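Local coordinates for probable 2-phosphosulfolactate phosphatase (Clostridium acetobutylicum, PDB 1VR0), which probably catalyses the magnesium-dependent hydrolysis of (2R)-O-phospho-3-sulfolactate to (2R)-3-sulfolactate and phosphate, at residues G80-G85 with F93-M98; K55-V60 with L110-T115; V45-L50 with L237-T242; M39-S44 with E227-K232; P59-E64 with N116-I121. One frame throughout, in Å; residues are numbered along the deposited sequence.

Contact 1: G80-G85 with F93-M98; sequences GGERKG and FSNSPM. With 3SL ((2R)-3-sulfolactic acid), chain E.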
# COMPACT_ATOMS: atom_id res chain seq x y z
N GLY A 80 -7.64 -2.80 -29.47
CA GLY A 80 -8.50 -2.95 -28.29
C GLY A 80 -8.03 -2.20 -27.06
O GLY A 80 -7.00 -1.54 -27.08
N GLY A 81 -8.81 -2.31 -25.98
CA GLY A 81 -8.57 -1.60 -24.71
C GLY A 81 -9.73 -0.71 -24.32
O GLY A 81 -10.86 -0.93 -24.71
N GLU A 82 -9.43 0.31 -23.52
CA GLU A 82 -10.49 1.24 -23.06
C GLU A 82 -9.98 2.54 -22.49
O GLU A 82 -8.82 2.65 -22.07
CB GLU A 82 -11.35 0.57 -21.98
CG GLU A 82 -10.55 -0.05 -20.84
CD GLU A 82 -9.93 0.95 -19.82
OE1 GLU A 82 -10.39 2.09 -19.67
OE2 GLU A 82 -8.95 0.59 -19.14
N ARG A 83 -10.89 3.51 -22.45
CA ARG A 83 -10.77 4.66 -21.57
C ARG A 83 -12.04 4.78 -20.73
O ARG A 83 -13.16 4.71 -21.24
CB ARG A 83 -10.53 5.93 -22.38
CG ARG A 83 -9.15 6.01 -23.02
CD ARG A 83 -8.02 5.98 -21.98
NE ARG A 83 -6.73 6.21 -22.61
CZ ARG A 83 -5.78 5.29 -22.82
NH1 ARG A 83 -5.93 4.01 -22.46
NH2 ARG A 83 -4.65 5.68 -23.41
N LYS A 84 -11.85 4.92 -19.42
CA LYS A 84 -12.95 4.96 -18.45
C LYS A 84 -13.81 3.69 -18.55
O LYS A 84 -15.03 3.71 -18.31
CB LYS A 84 -13.82 6.22 -18.66
CG LYS A 84 -13.11 7.56 -18.39
CD LYS A 84 -14.05 8.75 -18.70
CE LYS A 84 -13.81 9.97 -17.78
NZ LYS A 84 -14.96 10.99 -17.83
N GLY A 85 -13.19 2.58 -18.95
CA GLY A 85 -13.88 1.32 -19.12
C GLY A 85 -14.64 1.15 -20.43
O GLY A 85 -15.11 0.05 -20.69
N PHE A 93 -12.14 -3.57 -30.69
CA PHE A 93 -12.72 -4.17 -29.52
C PHE A 93 -12.50 -3.30 -28.31
O PHE A 93 -11.76 -2.32 -28.33
CB PHE A 93 -12.13 -5.57 -29.31
CG PHE A 93 -12.36 -6.46 -30.47
CD1 PHE A 93 -13.67 -6.89 -30.77
CD2 PHE A 93 -11.33 -6.80 -31.32
CE1 PHE A 93 -13.95 -7.69 -31.91
CE2 PHE A 93 -11.58 -7.58 -32.46
CZ PHE A 93 -12.92 -8.03 -32.75
N SER A 94 -13.18 -3.70 -27.25
CA SER A 94 -13.19 -2.97 -26.01
C SER A 94 -12.26 -3.71 -25.09
O SER A 94 -11.27 -4.25 -25.58
CB SER A 94 -14.64 -2.87 -25.54
OG SER A 94 -14.74 -2.82 -24.16
N ASN A 95 -12.52 -3.71 -23.79
CA ASN A 95 -11.64 -4.39 -22.83
C ASN A 95 -12.35 -5.53 -22.06
O ASN A 95 -12.00 -5.86 -20.94
CB ASN A 95 -10.98 -3.38 -21.87
CG ASN A 95 -9.67 -3.87 -21.37
OD1 ASN A 95 -8.85 -4.31 -22.16
ND2 ASN A 95 -9.47 -3.87 -20.06
N SER A 96 -13.33 -6.13 -22.72
CA SER A 96 -14.00 -7.31 -22.21
C SER A 96 -13.28 -8.54 -22.69
O SER A 96 -13.12 -8.70 -23.87
CB SER A 96 -15.43 -7.39 -22.73
OG SER A 96 -15.92 -8.67 -22.46
N PRO A 97 -12.85 -9.41 -21.77
CA PRO A 97 -12.23 -10.66 -22.21
C PRO A 97 -13.07 -11.54 -23.14
O PRO A 97 -12.47 -12.22 -23.99
CB PRO A 97 -11.94 -11.41 -20.89
CG PRO A 97 -11.89 -10.40 -19.89
CD PRO A 97 -12.87 -9.31 -20.31
N MSE A 98 -14.40 -11.50 -23.05
CA MSE A 98 -15.26 -12.34 -23.91
C MSE A 98 -15.21 -12.05 -25.37
O MSE A 98 -15.53 -12.91 -26.17
CB MSE A 98 -16.73 -12.29 -23.54
CG MSE A 98 -17.09 -13.42 -22.60
SE MSE A 98 -16.42 -12.92 -20.84
CE MSE A 98 -18.14 -11.83 -20.34
O11 3SL E . -11.88 2.54 -15.21
C1 3SL E . -12.36 1.50 -15.69
O12 3SL E . -13.55 1.12 -15.55
C2 3SL E . -11.44 0.65 -16.48
O2 3SL E . -10.18 0.66 -15.80
C3 3SL E . -12.05 -0.73 -16.60
S 3SL E . -10.99 -1.83 -17.25
O3S 3SL E . -11.30 -2.03 -18.68
O1S 3SL E . -9.55 -1.59 -16.90
O2S 3SL E . -11.35 -3.14 -16.70
O HOH W 1 -11.44 0.15 -27.21

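Contact 2: K55-V60 with L110-T115; sequences KRVVPV and LIMTTT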
# COMPACT_ATOMS: atom_id res chain seq x y z
N LYS A 55 -1.40 -13.93 -31.52
CA LYS A 55 0.04 -14.03 -31.76
C LYS A 55 0.85 -13.22 -30.78
O LYS A 55 1.86 -13.68 -30.26
CB LYS A 55 0.40 -13.55 -33.14
CG LYS A 55 1.92 -13.52 -33.35
CD LYS A 55 2.27 -13.66 -34.83
CE LYS A 55 3.77 -13.74 -35.01
NZ LYS A 55 4.06 -14.41 -36.28
N ARG A 56 0.44 -11.97 -30.59
CA ARG A 56 1.10 -11.11 -29.64
C ARG A 56 0.19 -10.00 -29.19
O ARG A 56 -0.73 -9.64 -29.91
CB ARG A 56 2.37 -10.52 -30.25
CG ARG A 56 2.11 -9.50 -31.37
CD ARG A 56 3.39 -8.75 -31.74
NE ARG A 56 4.36 -9.57 -32.46
CZ ARG A 56 4.31 -9.78 -33.77
NH1 ARG A 56 3.34 -9.27 -34.52
NH2 ARG A 56 5.23 -10.54 -34.34
N VAL A 57 0.46 -9.46 -28.01
CA VAL A 57 -0.17 -8.24 -27.56
C VAL A 57 0.90 -7.16 -27.45
O VAL A 57 1.93 -7.40 -26.85
CB VAL A 57 -0.83 -8.39 -26.17
CG1 VAL A 57 -1.46 -7.09 -25.77
CG2 VAL A 57 -1.88 -9.52 -26.16
N VAL A 58 0.63 -5.98 -28.01
CA VAL A 58 1.52 -4.83 -27.91
C VAL A 58 0.81 -3.74 -27.08
O VAL A 58 -0.06 -3.06 -27.59
CB VAL A 58 1.83 -4.25 -29.28
CG1 VAL A 58 2.78 -3.04 -29.14
CG2 VAL A 58 2.39 -5.30 -30.21
N PRO A 59 1.19 -3.59 -25.79
CA PRO A 59 0.65 -2.56 -24.94
C PRO A 59 1.28 -1.18 -25.19
O PRO A 59 2.48 -1.06 -25.30
CB PRO A 59 1.00 -3.06 -23.54
CG PRO A 59 2.20 -3.81 -23.70
CD PRO A 59 2.15 -4.42 -25.05
N VAL A 60 0.45 -0.16 -25.30
CA VAL A 60 0.91 1.21 -25.48
C VAL A 60 0.17 2.16 -24.52
O VAL A 60 -0.87 1.82 -23.92
CB VAL A 60 0.75 1.67 -26.93
CG1 VAL A 60 1.50 0.72 -27.86
CG2 VAL A 60 -0.72 1.79 -27.33
N LEU A 110 -2.58 -7.83 -31.28
CA LEU A 110 -3.48 -6.97 -30.52
C LEU A 110 -2.75 -5.75 -29.98
O LEU A 110 -1.93 -5.87 -29.07
CB LEU A 110 -4.09 -7.79 -29.39
CG LEU A 110 -4.99 -7.11 -28.40
CD1 LEU A 110 -6.13 -6.36 -29.08
CD2 LEU A 110 -5.51 -8.18 -27.52
N ILE A 111 -3.02 -4.60 -30.56
CA ILE A 111 -2.51 -3.34 -30.06
C ILE A 111 -3.51 -2.87 -28.99
O ILE A 111 -4.69 -2.69 -29.27
CB ILE A 111 -2.43 -2.26 -31.14
CG1 ILE A 111 -1.74 -2.75 -32.43
CG2 ILE A 111 -1.72 -1.04 -30.63
CD1 ILE A 111 -0.39 -3.42 -32.26
N MSE A 112 -3.06 -2.70 -27.76
CA MSE A 112 -3.94 -2.15 -26.75
C MSE A 112 -3.37 -1.10 -25.84
O MSE A 112 -2.17 -1.06 -25.55
CB MSE A 112 -4.57 -3.25 -25.89
CG MSE A 112 -3.68 -4.35 -25.41
SE MSE A 112 -4.59 -5.54 -24.03
CE MSE A 112 -6.62 -5.23 -24.51
N THR A 113 -4.28 -0.24 -25.39
CA THR A 113 -3.98 0.78 -24.43
C THR A 113 -5.15 0.80 -23.46
O THR A 113 -6.31 0.77 -23.87
CB THR A 113 -3.76 2.14 -25.11
OG1 THR A 113 -3.46 3.10 -24.11
CG2 THR A 113 -4.96 2.60 -25.93
N THR A 114 -4.83 0.82 -22.16
CA THR A 114 -5.85 0.83 -21.12
C THR A 114 -5.54 1.85 -20.03
O THR A 114 -4.46 2.45 -19.99
CB THR A 114 -6.08 -0.58 -20.46
OG1 THR A 114 -4.97 -0.96 -19.65
CG2 THR A 114 -6.33 -1.65 -21.49
N THR A 115 -6.53 2.04 -19.16
CA THR A 115 -6.48 3.05 -18.11
C THR A 115 -5.35 2.75 -17.08
O THR A 115 -4.59 3.64 -16.77
CB THR A 115 -7.90 3.20 -17.43
OG1 THR A 115 -8.85 3.81 -18.34
CG2 THR A 115 -7.81 4.04 -16.16

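Contact 3: V45-L50 with L237-T242; sequences VITTAL and LVPQYT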
# COMPACT_ATOMS: atom_id res chain seq x y z
N VAL A 45 -7.83 -9.76 -19.94
CA VAL A 45 -7.91 -9.71 -21.39
C VAL A 45 -6.63 -10.30 -22.02
O VAL A 45 -6.68 -11.22 -22.82
CB VAL A 45 -8.13 -8.27 -21.90
CG1 VAL A 45 -7.77 -8.19 -23.33
CG2 VAL A 45 -9.58 -7.82 -21.68
N ILE A 46 -5.49 -9.78 -21.65
CA ILE A 46 -4.25 -10.26 -22.23
C ILE A 46 -4.13 -11.79 -22.10
O ILE A 46 -3.81 -12.48 -23.07
CB ILE A 46 -3.04 -9.57 -21.61
CG1 ILE A 46 -3.02 -8.11 -22.04
CG2 ILE A 46 -1.75 -10.26 -22.03
CD1 ILE A 46 -2.43 -7.20 -21.03
N THR A 47 -4.38 -12.30 -20.90
CA THR A 47 -4.30 -13.70 -20.60
C THR A 47 -5.25 -14.53 -21.49
O THR A 47 -4.88 -15.56 -22.03
CB THR A 47 -4.65 -13.93 -19.12
OG1 THR A 47 -3.65 -13.31 -18.30
CG2 THR A 47 -4.68 -15.42 -18.79
N THR A 48 -6.49 -14.05 -21.62
CA THR A 48 -7.49 -14.74 -22.38
C THR A 48 -7.13 -14.74 -23.89
O THR A 48 -7.16 -15.79 -24.57
CB THR A 48 -8.87 -14.10 -22.12
OG1 THR A 48 -9.22 -14.28 -20.74
CG2 THR A 48 -9.96 -14.73 -22.99
N ALA A 49 -6.78 -13.58 -24.40
CA ALA A 49 -6.50 -13.43 -25.79
C ALA A 49 -5.38 -14.35 -26.24
O ALA A 49 -5.52 -15.06 -27.25
CB ALA A 49 -6.14 -11.99 -26.06
N LEU A 50 -4.28 -14.34 -25.48
CA LEU A 50 -3.12 -15.17 -25.78
C LEU A 50 -3.40 -16.66 -25.68
O LEU A 50 -2.96 -17.43 -26.52
CB LEU A 50 -1.94 -14.75 -24.90
CG LEU A 50 -1.30 -13.51 -25.51
CD1 LEU A 50 -0.64 -12.68 -24.52
CD2 LEU A 50 -0.31 -13.92 -26.60
N LEU A 237 -1.47 -20.66 -19.28
CA LEU A 237 -0.47 -19.88 -19.99
C LEU A 237 -0.02 -18.70 -19.12
O LEU A 237 -0.85 -18.07 -18.42
CB LEU A 237 -1.15 -19.30 -21.21
CG LEU A 237 -0.34 -19.22 -22.46
CD1 LEU A 237 -0.21 -20.60 -23.04
CD2 LEU A 237 -1.10 -18.27 -23.37
N VAL A 238 1.27 -18.38 -19.19
CA VAL A 238 1.79 -17.21 -18.52
C VAL A 238 2.40 -16.24 -19.50
O VAL A 238 3.57 -16.32 -19.81
CB VAL A 238 2.85 -17.58 -17.51
CG1 VAL A 238 3.33 -16.33 -16.78
CG2 VAL A 238 2.29 -18.60 -16.52
N PRO A 239 1.62 -15.27 -19.96
CA PRO A 239 2.20 -14.32 -20.90
C PRO A 239 3.36 -13.54 -20.31
O PRO A 239 3.44 -13.33 -19.10
CB PRO A 239 1.05 -13.37 -21.22
CG PRO A 239 -0.18 -14.06 -20.77
CD PRO A 239 0.23 -14.95 -19.64
N GLN A 240 4.25 -13.11 -21.18
CA GLN A 240 5.45 -12.48 -20.74
C GLN A 240 5.75 -11.29 -21.63
O GLN A 240 5.71 -11.40 -22.85
CB GLN A 240 6.54 -13.52 -20.79
CG GLN A 240 7.71 -13.16 -19.98
CD GLN A 240 8.53 -14.35 -19.50
OE1 GLN A 240 8.14 -15.53 -19.65
NE2 GLN A 240 9.68 -14.03 -18.91
N TYR A 241 6.01 -10.14 -21.01
CA TYR A 241 6.34 -8.90 -21.73
C TYR A 241 7.86 -8.85 -21.93
O TYR A 241 8.62 -8.99 -21.00
CB TYR A 241 5.84 -7.68 -20.93
CG TYR A 241 6.20 -6.32 -21.49
CD1 TYR A 241 5.63 -5.84 -22.65
CD2 TYR A 241 7.10 -5.49 -20.84
CE1 TYR A 241 5.96 -4.62 -23.16
CE2 TYR A 241 7.43 -4.24 -21.34
CZ TYR A 241 6.86 -3.82 -22.51
OH TYR A 241 7.17 -2.59 -23.05
N THR A 242 8.27 -8.65 -23.17
CA THR A 242 9.67 -8.70 -23.56
C THR A 242 9.84 -7.80 -24.76
O THR A 242 9.20 -8.04 -25.75
CB THR A 242 10.06 -10.15 -24.00
OG1 THR A 242 9.79 -11.08 -22.93
CG2 THR A 242 11.54 -10.22 -24.37

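Contact 4: M39-S44 with E227-K232; sequences MLRATS and EYCCKK. With 3SL ((2R)-3-sulfolactic acid), chain E.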
# COMPACT_ATOMS: atom_id res chain seq x y z
N MSE A 39 -6.71 -7.16 -12.85
CA MSE A 39 -7.63 -8.27 -13.13
C MSE A 39 -8.97 -7.83 -13.71
O MSE A 39 -9.66 -8.61 -14.40
CB MSE A 39 -7.85 -9.14 -11.89
CG MSE A 39 -8.40 -8.39 -10.72
SE MSE A 39 -9.40 -9.53 -9.44
CE MSE A 39 -10.65 -10.38 -10.69
N LEU A 40 -9.35 -6.58 -13.43
CA LEU A 40 -10.59 -6.05 -13.97
C LEU A 40 -10.24 -4.83 -14.76
O LEU A 40 -10.44 -3.70 -14.25
CB LEU A 40 -11.57 -5.68 -12.85
CG LEU A 40 -12.19 -6.91 -12.19
CD1 LEU A 40 -13.02 -6.57 -10.93
CD2 LEU A 40 -13.03 -7.70 -13.16
N ARG A 41 -9.77 -4.98 -16.01
CA ARG A 41 -9.81 -6.22 -16.81
C ARG A 41 -8.59 -6.49 -17.68
O ARG A 41 -8.51 -7.57 -18.27
CB ARG A 41 -11.04 -6.21 -17.74
CG ARG A 41 -12.40 -6.22 -17.04
CD ARG A 41 -13.51 -5.85 -18.01
NE ARG A 41 -13.47 -4.43 -18.40
CZ ARG A 41 -14.14 -3.89 -19.42
NH1 ARG A 41 -14.03 -2.61 -19.69
NH2 ARG A 41 -14.93 -4.63 -20.17
N ALA A 42 -7.64 -5.55 -17.76
CA ALA A 42 -6.54 -5.64 -18.75
C ALA A 42 -5.73 -6.95 -18.75
O ALA A 42 -5.50 -7.50 -19.81
CB ALA A 42 -5.58 -4.46 -18.65
N THR A 43 -5.29 -7.44 -17.59
CA THR A 43 -4.50 -8.65 -17.59
C THR A 43 -5.36 -9.88 -17.75
O THR A 43 -4.84 -10.92 -18.14
CB THR A 43 -3.62 -8.80 -16.35
OG1 THR A 43 -4.40 -8.69 -15.16
CG2 THR A 43 -2.57 -7.74 -16.37
N SER A 44 -6.66 -9.77 -17.46
CA SER A 44 -7.59 -10.85 -17.78
C SER A 44 -7.81 -10.93 -19.29
O SER A 44 -7.94 -12.02 -19.84
CB SER A 44 -8.92 -10.65 -17.05
OG SER A 44 -8.68 -10.76 -15.66
N GLU A 227 -17.77 -11.82 -13.33
CA GLU A 227 -17.85 -13.21 -12.92
C GLU A 227 -16.78 -14.04 -13.61
O GLU A 227 -16.24 -14.99 -13.02
CB GLU A 227 -19.20 -13.83 -13.28
CG GLU A 227 -20.40 -12.98 -12.96
CD GLU A 227 -21.17 -13.47 -11.77
OE1 GLU A 227 -22.28 -13.99 -12.02
OE2 GLU A 227 -20.66 -13.34 -10.62
N TYR A 228 -16.50 -13.71 -14.87
CA TYR A 228 -15.52 -14.42 -15.65
C TYR A 228 -14.11 -14.22 -15.06
O TYR A 228 -13.38 -15.18 -14.84
CB TYR A 228 -15.59 -13.97 -17.12
CG TYR A 228 -14.48 -14.52 -17.95
CD1 TYR A 228 -14.55 -15.80 -18.48
CD2 TYR A 228 -13.32 -13.79 -18.15
CE1 TYR A 228 -13.50 -16.33 -19.22
CE2 TYR A 228 -12.26 -14.31 -18.89
CZ TYR A 228 -12.37 -15.58 -19.43
OH TYR A 228 -11.35 -16.12 -20.18
N CYS A 229 -13.76 -12.97 -14.80
CA CYS A 229 -12.43 -12.63 -14.25
C CYS A 229 -12.16 -13.17 -12.85
O CYS A 229 -11.01 -13.19 -12.41
CB CYS A 229 -12.21 -11.13 -14.26
SG CYS A 229 -12.21 -10.43 -15.93
N CYS A 230 -13.20 -13.60 -12.16
CA CYS A 230 -13.03 -14.25 -10.87
C CYS A 230 -12.85 -15.76 -10.95
O CYS A 230 -12.69 -16.40 -9.93
CB CYS A 230 -14.24 -13.94 -10.01
SG CYS A 230 -14.28 -12.23 -9.50
N LYS A 231 -12.90 -16.34 -12.15
CA LYS A 231 -12.70 -17.78 -12.30
C LYS A 231 -11.22 -18.16 -12.14
O LYS A 231 -10.33 -17.60 -12.77
CB LYS A 231 -13.28 -18.26 -13.64
CG LYS A 231 -14.75 -17.89 -13.80
CD LYS A 231 -15.68 -19.02 -14.20
CE LYS A 231 -17.04 -18.91 -13.40
NZ LYS A 231 -17.94 -20.13 -13.45
N LYS A 232 -10.97 -19.11 -11.26
CA LYS A 232 -9.62 -19.57 -10.94
C LYS A 232 -9.06 -20.54 -11.97
O LYS A 232 -9.77 -21.42 -12.41
CB LYS A 232 -9.59 -20.28 -9.56
CG LYS A 232 -9.78 -19.36 -8.34
CD LYS A 232 -9.86 -20.15 -7.04
CE LYS A 232 -9.66 -19.25 -5.86
NZ LYS A 232 -10.08 -19.95 -4.63
O11 3SL E . -11.88 2.54 -15.21
C1 3SL E . -12.36 1.50 -15.69
O12 3SL E . -13.55 1.12 -15.55
C2 3SL E . -11.44 0.65 -16.48
O2 3SL E . -10.18 0.66 -15.80
C3 3SL E . -12.05 -0.73 -16.60
S 3SL E . -10.99 -1.83 -17.25
O3S 3SL E . -11.30 -2.03 -18.68
O1S 3SL E . -9.55 -1.59 -16.90
O2S 3SL E . -11.35 -3.14 -16.70
O HOH W 2 -8.66 -12.67 -13.62

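Contact 5: P59-E64 with N116-I121; sequences PVLTVE and NGTRAI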
# COMPACT_ATOMS: atom_id res chain seq x y z
N PRO A 59 1.19 -3.59 -25.79
CA PRO A 59 0.65 -2.56 -24.94
C PRO A 59 1.28 -1.18 -25.19
O PRO A 59 2.48 -1.06 -25.30
CB PRO A 59 1.00 -3.06 -23.54
CG PRO A 59 2.20 -3.81 -23.70
CD PRO A 59 2.15 -4.42 -25.05
N VAL A 60 0.45 -0.16 -25.30
CA VAL A 60 0.91 1.21 -25.48
C VAL A 60 0.17 2.16 -24.52
O VAL A 60 -0.87 1.82 -23.92
CB VAL A 60 0.75 1.67 -26.93
CG1 VAL A 60 1.50 0.72 -27.86
CG2 VAL A 60 -0.72 1.79 -27.33
N LEU A 61 0.70 3.37 -24.37
CA LEU A 61 0.18 4.31 -23.40
C LEU A 61 -0.85 5.28 -24.00
O LEU A 61 -1.72 5.76 -23.29
CB LEU A 61 1.34 5.06 -22.71
CG LEU A 61 2.32 4.19 -21.87
CD1 LEU A 61 3.26 5.04 -21.08
CD2 LEU A 61 1.64 3.16 -20.93
N THR A 62 -0.77 5.56 -25.29
CA THR A 62 -1.71 6.53 -25.84
C THR A 62 -2.42 5.97 -27.04
O THR A 62 -1.91 5.09 -27.73
CB THR A 62 -1.01 7.87 -26.25
OG1 THR A 62 -0.21 7.69 -27.43
CG2 THR A 62 -0.15 8.35 -25.14
N VAL A 63 -3.59 6.53 -27.32
CA VAL A 63 -4.32 6.22 -28.53
C VAL A 63 -3.51 6.55 -29.78
O VAL A 63 -3.51 5.81 -30.75
CB VAL A 63 -5.69 6.95 -28.55
CG1 VAL A 63 -6.41 6.79 -29.90
CG2 VAL A 63 -6.55 6.44 -27.36
N GLU A 64 -2.80 7.66 -29.75
CA GLU A 64 -2.04 8.07 -30.93
C GLU A 64 -0.94 7.05 -31.28
O GLU A 64 -0.75 6.67 -32.42
CB GLU A 64 -1.44 9.43 -30.68
CG GLU A 64 -1.05 10.11 -31.94
CD GLU A 64 0.07 11.12 -31.73
OE1 GLU A 64 0.29 11.94 -32.66
OE2 GLU A 64 0.72 11.08 -30.63
N ASN A 116 -5.22 1.49 -16.66
CA ASN A 116 -4.30 1.06 -15.59
C ASN A 116 -3.24 0.00 -15.98
O ASN A 116 -2.01 0.25 -15.89
CB ASN A 116 -5.15 0.53 -14.44
CG ASN A 116 -6.16 1.56 -13.98
OD1 ASN A 116 -5.80 2.73 -13.78
ND2 ASN A 116 -7.42 1.15 -13.87
N GLY A 117 -3.71 -1.17 -16.42
CA GLY A 117 -2.84 -2.29 -16.77
C GLY A 117 -1.64 -1.98 -17.66
O GLY A 117 -0.52 -2.37 -17.34
N THR A 118 -1.87 -1.26 -18.77
CA THR A 118 -0.81 -0.98 -19.74
C THR A 118 0.29 -0.07 -19.19
O THR A 118 1.47 -0.25 -19.54
CB THR A 118 -1.41 -0.45 -21.12
OG1 THR A 118 -2.09 0.82 -20.98
CG2 THR A 118 -2.34 -1.51 -21.72
N ARG A 119 -0.09 0.86 -18.31
CA ARG A 119 0.86 1.72 -17.57
C ARG A 119 1.78 0.89 -16.61
O ARG A 119 3.00 1.10 -16.54
CB ARG A 119 0.07 2.77 -16.76
CG ARG A 119 -0.89 3.66 -17.63
CD ARG A 119 -1.72 4.72 -16.79
NE ARG A 119 -0.96 5.24 -15.63
CZ ARG A 119 -1.33 5.19 -14.35
NH1 ARG A 119 -2.51 4.70 -13.93
NH2 ARG A 119 -0.50 5.67 -13.45
N ALA A 120 1.16 -0.03 -15.88
CA ALA A 120 1.89 -0.90 -14.96
C ALA A 120 2.92 -1.79 -15.72
O ALA A 120 4.04 -2.06 -15.22
CB ALA A 120 0.92 -1.77 -14.19
N ILE A 121 2.54 -2.25 -16.91
CA ILE A 121 3.41 -3.12 -17.71
C ILE A 121 4.66 -2.34 -18.14
O ILE A 121 5.78 -2.71 -17.81
CB ILE A 121 2.65 -3.76 -18.93
CG1 ILE A 121 1.58 -4.71 -18.43
CG2 ILE A 121 3.61 -4.55 -19.79
CD1 ILE A 121 0.50 -5.09 -19.48

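Contact 1: G80-G85 with F93-M98
A buried, mostly backbone contact joins the end of strand 77-81, an outer strand of the three-stranded parallel sheet, to the loop running on toward helix 102-105, with two side chains turned into the sulfolactate pocket. One direct hydrogen bond links the segments, Gly81 N to Ser94 O at 3.2 Å; it is nearly straight at the hydrogen (164°), although the donor stands well above the plane of the Ser94 carbonyl. A water donates to both Gly81 O and Phe93 O and so bridges the same stretch, while Gly80 CA comes within 3.3 Å of Phe93 O as a CA-H...O contact.

Beyond Gly81 side chains take over. Glu82 puts CG in the crowded position between its backbone N and carbonyl carbon (chi1 51°), which lays Glu82 CG 3.5 Å from Asn95 CB; the carboxylate and amide planes stand 53° apart. Asn95 ND2 donates to 3SL O3S over 2.9 Å. Gly85 N meets Glu82 OE1 at 2.9 Å from above the carboxylate plane, and Thr115 OG1 bonds the same oxygen. With Glu82 OE2 only 3.2 Å from 3SL O1S, the sulfonate would tend to raise the proton affinity of this carboxylate, an effect that Arg41 beside the ligand probably moderates.

Contact 2: K55-V60 with L110-T115
Four backbone hydrogen bonds hold strand 56-59 beside strand 109-113 in parallel register, Val57 facing Leu110, Val58 facing Ile111 and Pro59 facing Met112. The shortest are Val58 N to Leu110 O and Val60 N to Met112 O, each 2.8 Å, and the straightest is Leu110 N to Arg56 O at 171°. The tightest side-chain packing is on the face of Val57, where Val57 CG1, anti to its backbone N, meets CG of the selenomethionine Met112 at 3.5 Å. Helix 42-51 packs against both residues there.

Strand 109-113 is the middle strand of the three-stranded sheet; strand 56-59, helix 63-73 and strand 77-81 make a beta-alpha-beta crossover that passes over its position. On the face toward helix 63-73, Ile111 CD1 lies alongside Val58 with 3.8 Å to Val58 CB. The Val60-Ile111 pair is loose, 4.5 Å between their CG2 atoms; Val60 CG2 packs instead on Thr113 CB at 3.8 Å, the side chains crossing at about a right angle. Thr113 OG1, anti to its own backbone N, donates to Val60 O at 2.9 Å from above the carbonyl plane. The solvent side is the N-terminal end: Lys55 is exposed, and the partly exposed Arg56 sends its NE to a salt bridge with Glu245.

Contact 3: V45-L50 with L237-T242
Helix 42-51 packs here on the stretch that leads into strand 240-242 of the mixed sheet, an apolar contact with no hydrogen bond across it. Pro239 makes most of the contacts. Leu50 CD1 comes to the CB-CG edge of its ring, the side chains crossing obliquely, with 3.8 Å to Pro239 CB and 4.0 Å to Pro239 CG; Leu50 CG, anti to the carbonyl carbon (chi1 -80°), is turned toward the proline. One turn back, Pro239 CG rests 4.1 Å from Thr47 CA, and the looser Ile46 CG2 lies 4.3 Å from Pro239 CB.

Strand 240-242 runs antiparallel to both of its neighbours, 129-133 and 245-246, and forms a short hairpin with the latter. Ile246 of that hairpin touches Ile46, Leu50 and Pro239, extending the apolar patch. The partly exposed Leu237 sets its CD2 against the backbone at Leu50, 3.6 Å from Leu50 C and 3.9 Å from Leu50 CB. The hydroxyl of Thr47 is bonded within its own helix to Thr43 O.

Contact 4: M39-S44 with E227-K232
Met39, a selenomethionine, starts the segment with CG in the crowded position between backbone N and carbonyl carbon (chi1 59°), and the chain, bent at chi3, delivers Met39 CE to 3.3 Å from Cys229 O. Leu40 follows, its CD2 3.7 Å from Cys229 CB. The Leu40-Arg41 peptide is cis, and Arg41 occupies the N-cap position of helix 42-51. Its side chain leads away from Cys229 to present a guanidinium edge to the sulfonate: Arg41 NH1 to 3SL O3S is 3.0 Å, with NE directed at 3SL O2S, an oxygen less surely placed. Asp225 forms a salt bridge with Arg41 NH2 and probably helps orient the group.

Ser44 ends the contact, its OG giving a 2.7 Å bond to a lone pair of Met39 O and its CB lying 3.5 Å from Cys229 SG. A water donates to Ser44 OG and Cys229 O. Cys229, on the chain of helix 223-229, thus packs against the turn before helix 42-51, while helix 165-181 touches Met39 and Leu40, and helix 205-208 touches Leu40 and Cys230.

Contact 5: P59-E64 with N116-I121
Thr118, in the first turn of helix 117-123, divides its two branches between polar and apolar work. With chi1 at 64° its OG1 sits in the crowded position between backbone N and carbonyl carbon and faces Val60 O at 3.3 Å, a weak hydrogen bond whose proton is not settled; the same hydroxyl is bonded to Thr114 N. CG2, anti to the carbonyl carbon, turns to the adjacent Pro59, and Thr118 CG2 lies 4.1 Å from Pro59 CB. Further along the helix Ile121 CG2 touches Pro59 CG at 4.2 Å.

Leu61 is exposed, yet with CG anti to the carbonyl carbon (chi1 -63°) its CD2 branch reaches the helix backbone, 3.7 Å from Thr118 O and also 3.7 Å from Arg119 CA. Arg119 CG, placed by chi1 (-57°), lies 4.2 Å from Leu61 CD2; a bend at chi3 redirects the chain beyond, whose guanidinium goes to a salt bridge with Asp22. Joining the chain at Pro59-Leu61 to the helix after strand 109-113 therefore rests mainly on apolar contact, the threonine hydroxyl having its firmer bond to Thr114 N, ahead of the helix, and only a weak one to Val60 O.

How the contacts relate
All five contacts are largely buried, but their chemistry follows position. Contacts 1 and 4 both touch sulfolactate, where Asn95 and Arg41 meet at the sulfonate; in contact 4 the polar groups serve the ligand, while its segments meet by packing and a bridging water. Contact 2 is the regular sheet core, joined to contact 1 because strands 77-81 and 109-113 are neighbours, with Arg83 NH2 bonded to Thr113 OG1 between them. Contact 5 shares Pro59 and Val60 with contact 2. Contact 3, nearest the chain centre, has no hydrogen bond across it, is chiefly apolar and uses the same helix 42-51 as contact 4; its Val45 and Ile46 pack on Met112 of contact 2, and its Tyr241 on Ile121 of contact 5.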